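Ectoine dioxygenase (Sphingopyxis alaskensis, PDB 4MHR) hydroxylates L-ectoine to 5-hydroxyectoine, an osmoprotective compatible solute, as an iron(II)- and 2-oxoglutarate-dependent dioxygenase. Local coordinates at residues P29-I41 / L119-V131. Sequence-based numbering, arbitrary orientation.
Sequences PVVHSEWTNDAPI and LADVARFLLGDEV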
# COMPACT_ATOMS: atom_id res chain seq x y z
N PRO A 29 -4.69 -17.42 3.05
CA PRO A 29 -4.87 -17.23 1.62
C PRO A 29 -4.31 -15.87 1.10
O PRO A 29 -4.07 -14.94 1.87
CB PRO A 29 -6.38 -17.26 1.44
CG PRO A 29 -6.92 -17.88 2.64
CD PRO A 29 -5.95 -17.53 3.76
N VAL A 30 -4.10 -15.80 -0.20
CA VAL A 30 -3.82 -14.53 -0.91
C VAL A 30 -5.16 -13.89 -1.36
O VAL A 30 -5.43 -12.74 -1.09
CB VAL A 30 -2.78 -14.68 -2.02
CG1 VAL A 30 -2.36 -13.34 -2.60
CG2 VAL A 30 -1.49 -15.36 -1.53
N VAL A 31 -5.95 -14.64 -2.12
CA VAL A 31 -7.27 -14.21 -2.56
C VAL A 31 -8.23 -14.95 -1.58
O VAL A 31 -8.27 -16.18 -1.48
CB VAL A 31 -7.55 -14.63 -3.99
CG1 VAL A 31 -9.00 -14.39 -4.38
CG2 VAL A 31 -6.60 -13.93 -4.92
N HIS A 32 -9.00 -14.17 -0.85
CA HIS A 32 -9.83 -14.71 0.22
C HIS A 32 -11.30 -15.00 -0.17
O HIS A 32 -12.21 -15.15 0.71
CB HIS A 32 -9.80 -13.73 1.36
CG HIS A 32 -8.50 -13.65 2.11
ND1 HIS A 32 -7.41 -12.93 1.67
CD2 HIS A 32 -8.14 -14.19 3.30
CE1 HIS A 32 -6.43 -12.99 2.58
NE2 HIS A 32 -6.87 -13.75 3.58
N SER A 33 -11.56 -15.04 -1.46
CA SER A 33 -12.95 -15.31 -1.96
C SER A 33 -12.84 -16.35 -3.03
O SER A 33 -11.84 -16.35 -3.76
CB SER A 33 -13.60 -14.04 -2.61
OG SER A 33 -13.86 -13.00 -1.65
N GLU A 34 -13.89 -17.17 -3.21
CA GLU A 34 -14.04 -17.95 -4.47
C GLU A 34 -14.28 -16.94 -5.58
O GLU A 34 -15.00 -15.97 -5.40
CB GLU A 34 -15.23 -18.95 -4.36
CG GLU A 34 -15.21 -19.86 -3.15
CD GLU A 34 -14.23 -21.01 -3.46
OE1 GLU A 34 -13.86 -21.08 -4.63
OE2 GLU A 34 -13.90 -21.85 -2.61
N TRP A 35 -13.71 -17.17 -6.75
CA TRP A 35 -14.00 -16.34 -7.88
C TRP A 35 -15.31 -16.75 -8.51
O TRP A 35 -15.48 -17.93 -8.75
CB TRP A 35 -12.92 -16.44 -8.95
CG TRP A 35 -13.20 -15.43 -10.08
CD1 TRP A 35 -12.90 -14.08 -10.10
CD2 TRP A 35 -13.93 -15.69 -11.31
NE1 TRP A 35 -13.33 -13.51 -11.30
CE2 TRP A 35 -13.95 -14.47 -12.06
CE3 TRP A 35 -14.49 -16.86 -11.89
CZ2 TRP A 35 -14.56 -14.39 -13.34
CZ3 TRP A 35 -15.15 -16.74 -13.18
CH2 TRP A 35 -15.17 -15.53 -13.87
N THR A 36 -16.18 -15.80 -8.83
CA THR A 36 -17.42 -16.08 -9.65
C THR A 36 -17.66 -14.95 -10.64
O THR A 36 -16.94 -13.93 -10.58
CB THR A 36 -18.65 -16.11 -8.77
OG1 THR A 36 -18.87 -14.80 -8.23
CG2 THR A 36 -18.41 -17.06 -7.57
N ASN A 37 -18.59 -15.17 -11.58
CA ASN A 37 -18.94 -14.17 -12.62
C ASN A 37 -19.30 -12.82 -12.00
O ASN A 37 -19.05 -11.83 -12.59
CB ASN A 37 -20.07 -14.64 -13.61
CG ASN A 37 -19.52 -15.38 -14.83
OD1 ASN A 37 -20.16 -16.27 -15.36
ND2 ASN A 37 -18.33 -15.07 -15.22
N ASP A 38 -19.80 -12.83 -10.78
CA ASP A 38 -20.10 -11.61 -10.08
C ASP A 38 -18.85 -10.91 -9.50
O ASP A 38 -18.98 -9.83 -8.96
CB ASP A 38 -21.01 -11.92 -8.89
CG ASP A 38 -22.47 -12.22 -9.28
OD1 ASP A 38 -22.84 -12.17 -10.47
OD2 ASP A 38 -23.25 -12.53 -8.37
N ALA A 39 -17.67 -11.51 -9.54
CA ALA A 39 -16.51 -10.80 -8.99
C ALA A 39 -16.20 -9.52 -9.79
O ALA A 39 -16.43 -9.47 -10.99
CB ALA A 39 -15.32 -11.70 -8.95
N PRO A 40 -15.61 -8.50 -9.15
CA PRO A 40 -15.21 -7.26 -9.78
C PRO A 40 -13.94 -7.33 -10.60
O PRO A 40 -13.60 -6.37 -11.25
CB PRO A 40 -15.08 -6.30 -8.62
CG PRO A 40 -14.65 -7.18 -7.47
CD PRO A 40 -15.35 -8.49 -7.70
N ILE A 41 -13.26 -8.47 -10.65
CA ILE A 41 -12.12 -8.64 -11.53
C ILE A 41 -12.28 -9.99 -12.25
O ILE A 41 -13.08 -10.80 -11.83
CB ILE A 41 -10.80 -8.62 -10.75
CG1 ILE A 41 -10.81 -9.63 -9.61
CG2 ILE A 41 -10.51 -7.22 -10.16
CD1 ILE A 41 -9.48 -9.64 -8.82
N LEU A 119 -12.44 0.78 -6.37
CA LEU A 119 -11.38 0.37 -5.46
C LEU A 119 -11.92 -0.58 -4.40
O LEU A 119 -11.48 -1.76 -4.27
CB LEU A 119 -10.66 1.59 -4.86
CG LEU A 119 -10.08 2.55 -5.89
CD1 LEU A 119 -9.26 3.61 -5.20
CD2 LEU A 119 -9.21 1.82 -6.96
N ALA A 120 -12.89 -0.09 -3.64
CA ALA A 120 -13.33 -0.83 -2.44
C ALA A 120 -13.97 -2.21 -2.70
O ALA A 120 -13.82 -3.09 -1.83
CB ALA A 120 -14.26 0.02 -1.56
N ASP A 121 -14.74 -2.39 -3.78
CA ASP A 121 -15.28 -3.71 -4.15
C ASP A 121 -14.20 -4.70 -4.56
O ASP A 121 -14.35 -5.90 -4.33
CB ASP A 121 -16.33 -3.66 -5.27
CG ASP A 121 -17.69 -3.18 -4.73
OD1 ASP A 121 -17.80 -3.11 -3.54
OD2 ASP A 121 -18.58 -2.84 -5.50
N VAL A 122 -13.12 -4.20 -5.09
CA VAL A 122 -11.97 -5.09 -5.41
C VAL A 122 -11.32 -5.52 -4.12
O VAL A 122 -11.02 -6.73 -3.92
CB VAL A 122 -11.00 -4.40 -6.38
CG1 VAL A 122 -9.77 -5.20 -6.59
CG2 VAL A 122 -11.60 -4.15 -7.78
N ALA A 123 -11.18 -4.58 -3.18
CA ALA A 123 -10.71 -4.94 -1.86
C ALA A 123 -11.60 -5.98 -1.16
O ALA A 123 -11.09 -6.92 -0.49
CB ALA A 123 -10.57 -3.75 -0.94
N ARG A 124 -12.89 -5.71 -1.16
CA ARG A 124 -13.83 -6.59 -0.46
C ARG A 124 -13.77 -8.00 -1.10
O ARG A 124 -13.88 -8.96 -0.44
CB ARG A 124 -15.27 -6.04 -0.55
CG ARG A 124 -15.43 -4.79 0.31
CD ARG A 124 -16.65 -3.95 -0.10
NE ARG A 124 -17.80 -4.71 0.29
CZ ARG A 124 -18.58 -5.39 -0.53
NH1 ARG A 124 -18.43 -5.35 -1.85
NH2 ARG A 124 -19.54 -6.13 0.00
N PHE A 125 -13.66 -8.08 -2.42
CA PHE A 125 -13.47 -9.40 -3.08
C PHE A 125 -12.15 -10.09 -2.63
O PHE A 125 -12.11 -11.25 -2.15
CB PHE A 125 -13.46 -9.24 -4.61
CG PHE A 125 -13.12 -10.52 -5.29
CD1 PHE A 125 -14.03 -11.53 -5.31
CD2 PHE A 125 -11.86 -10.74 -5.84
CE1 PHE A 125 -13.68 -12.79 -5.85
CE2 PHE A 125 -11.53 -11.93 -6.43
CZ PHE A 125 -12.44 -12.96 -6.39
N LEU A 126 -11.05 -9.41 -2.82
CA LEU A 126 -9.72 -9.99 -2.58
C LEU A 126 -9.53 -10.37 -1.11
O LEU A 126 -8.85 -11.40 -0.81
CB LEU A 126 -8.58 -9.05 -3.00
CG LEU A 126 -8.49 -8.86 -4.50
CD1 LEU A 126 -7.42 -7.83 -4.82
CD2 LEU A 126 -8.15 -10.16 -5.21
N LEU A 127 -10.13 -9.59 -0.22
CA LEU A 127 -10.06 -9.84 1.22
C LEU A 127 -11.23 -10.69 1.83
O LEU A 127 -11.17 -11.15 2.99
CB LEU A 127 -9.85 -8.54 1.96
CG LEU A 127 -8.65 -7.71 1.53
CD1 LEU A 127 -8.52 -6.40 2.31
CD2 LEU A 127 -7.42 -8.57 1.68
N GLY A 128 -12.19 -11.01 1.00
CA GLY A 128 -13.34 -11.85 1.33
C GLY A 128 -14.09 -11.34 2.52
O GLY A 128 -14.34 -12.07 3.40
N ASP A 129 -14.35 -10.04 2.60
CA ASP A 129 -14.89 -9.46 3.84
C ASP A 129 -15.28 -8.02 3.56
O ASP A 129 -14.87 -7.45 2.58
CB ASP A 129 -13.81 -9.48 4.95
CG ASP A 129 -14.40 -9.43 6.41
OD1 ASP A 129 -15.62 -9.31 6.52
OD2 ASP A 129 -13.63 -9.48 7.41
N GLU A 130 -16.09 -7.43 4.42
CA GLU A 130 -16.12 -5.97 4.54
C GLU A 130 -14.73 -5.43 4.96
O GLU A 130 -13.94 -6.11 5.67
CB GLU A 130 -17.20 -5.57 5.59
CG GLU A 130 -18.65 -6.02 5.19
CD GLU A 130 -19.03 -5.60 3.79
OE1 GLU A 130 -18.64 -4.48 3.31
OE2 GLU A 130 -19.64 -6.44 3.10
N VAL A 131 -14.45 -4.19 4.60
CA VAL A 131 -13.09 -3.63 4.80
C VAL A 131 -13.13 -2.25 5.44
O VAL A 131 -14.15 -1.58 5.43
CB VAL A 131 -12.37 -3.47 3.45
CG1 VAL A 131 -12.10 -4.81 2.84
CG2 VAL A 131 -13.20 -2.67 2.48
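Phe-125 pushes its ring off the helix into the bend of the 29-41 loop, and most of the tight packing is built round it. CG lies anti to the backbone N (chi1 174°), which carries the ring out from the helix. Ala-39 CB sits over one face in a CH-pi contact, 4.0 Å from the ring centroid. Ile-41 crosses Phe-125 obliquely, its CD1 3.9 Å from Phe-125 CE2, but meets Leu-126 and Val-122 at about a right angle. Pro-40 lays CD and CG against Phe-125 CB, and Trp-35 brings CD1 to within 3.9 Å of Phe-125 CZ. The indole is itself tied back across the loop, with Trp-35 NE1 donating to Ile-41 O at 2.8 Å in a nearly straight bond.

The other half of the contact is polar and sits at the C-terminal end of the helix. Leu-126 O takes two donors from one residue: His-32 N at 2.8 Å, from above the carbonyl plane, and His-32 ND1 at 3.3 Å, on an in-plane lone pair and more bent. On the preceding carbonyl, Ser-33 OG bonds to an in-plane lone pair of Phe-125 O, at a doubtfully short 2.5 Å; Gly-128 N, in the Schellman motif, shares this acceptor. Gly-128 CA makes a CA-H...O contact with His-32 O.

Elsewhere the contact loosens: Glu-34 points its CB away, though its O meets the Phe-125 ring edge, and the Thr-36 to Ala-39 beta turn bulges outward, Asn-37 and Asp-38 at the molecular surface. Inward, Leu-126 reaches Phe-49 of helix 43-52 and Leu-170 of the large antiparallel cupin sheet, against which helix 117-127 lies. With Phe-125 O and Leu-126 O met by loop donors, and Leu-127 O by Arg-168, directional bonds join apolar packing in holding the N-terminal loop to the helix end.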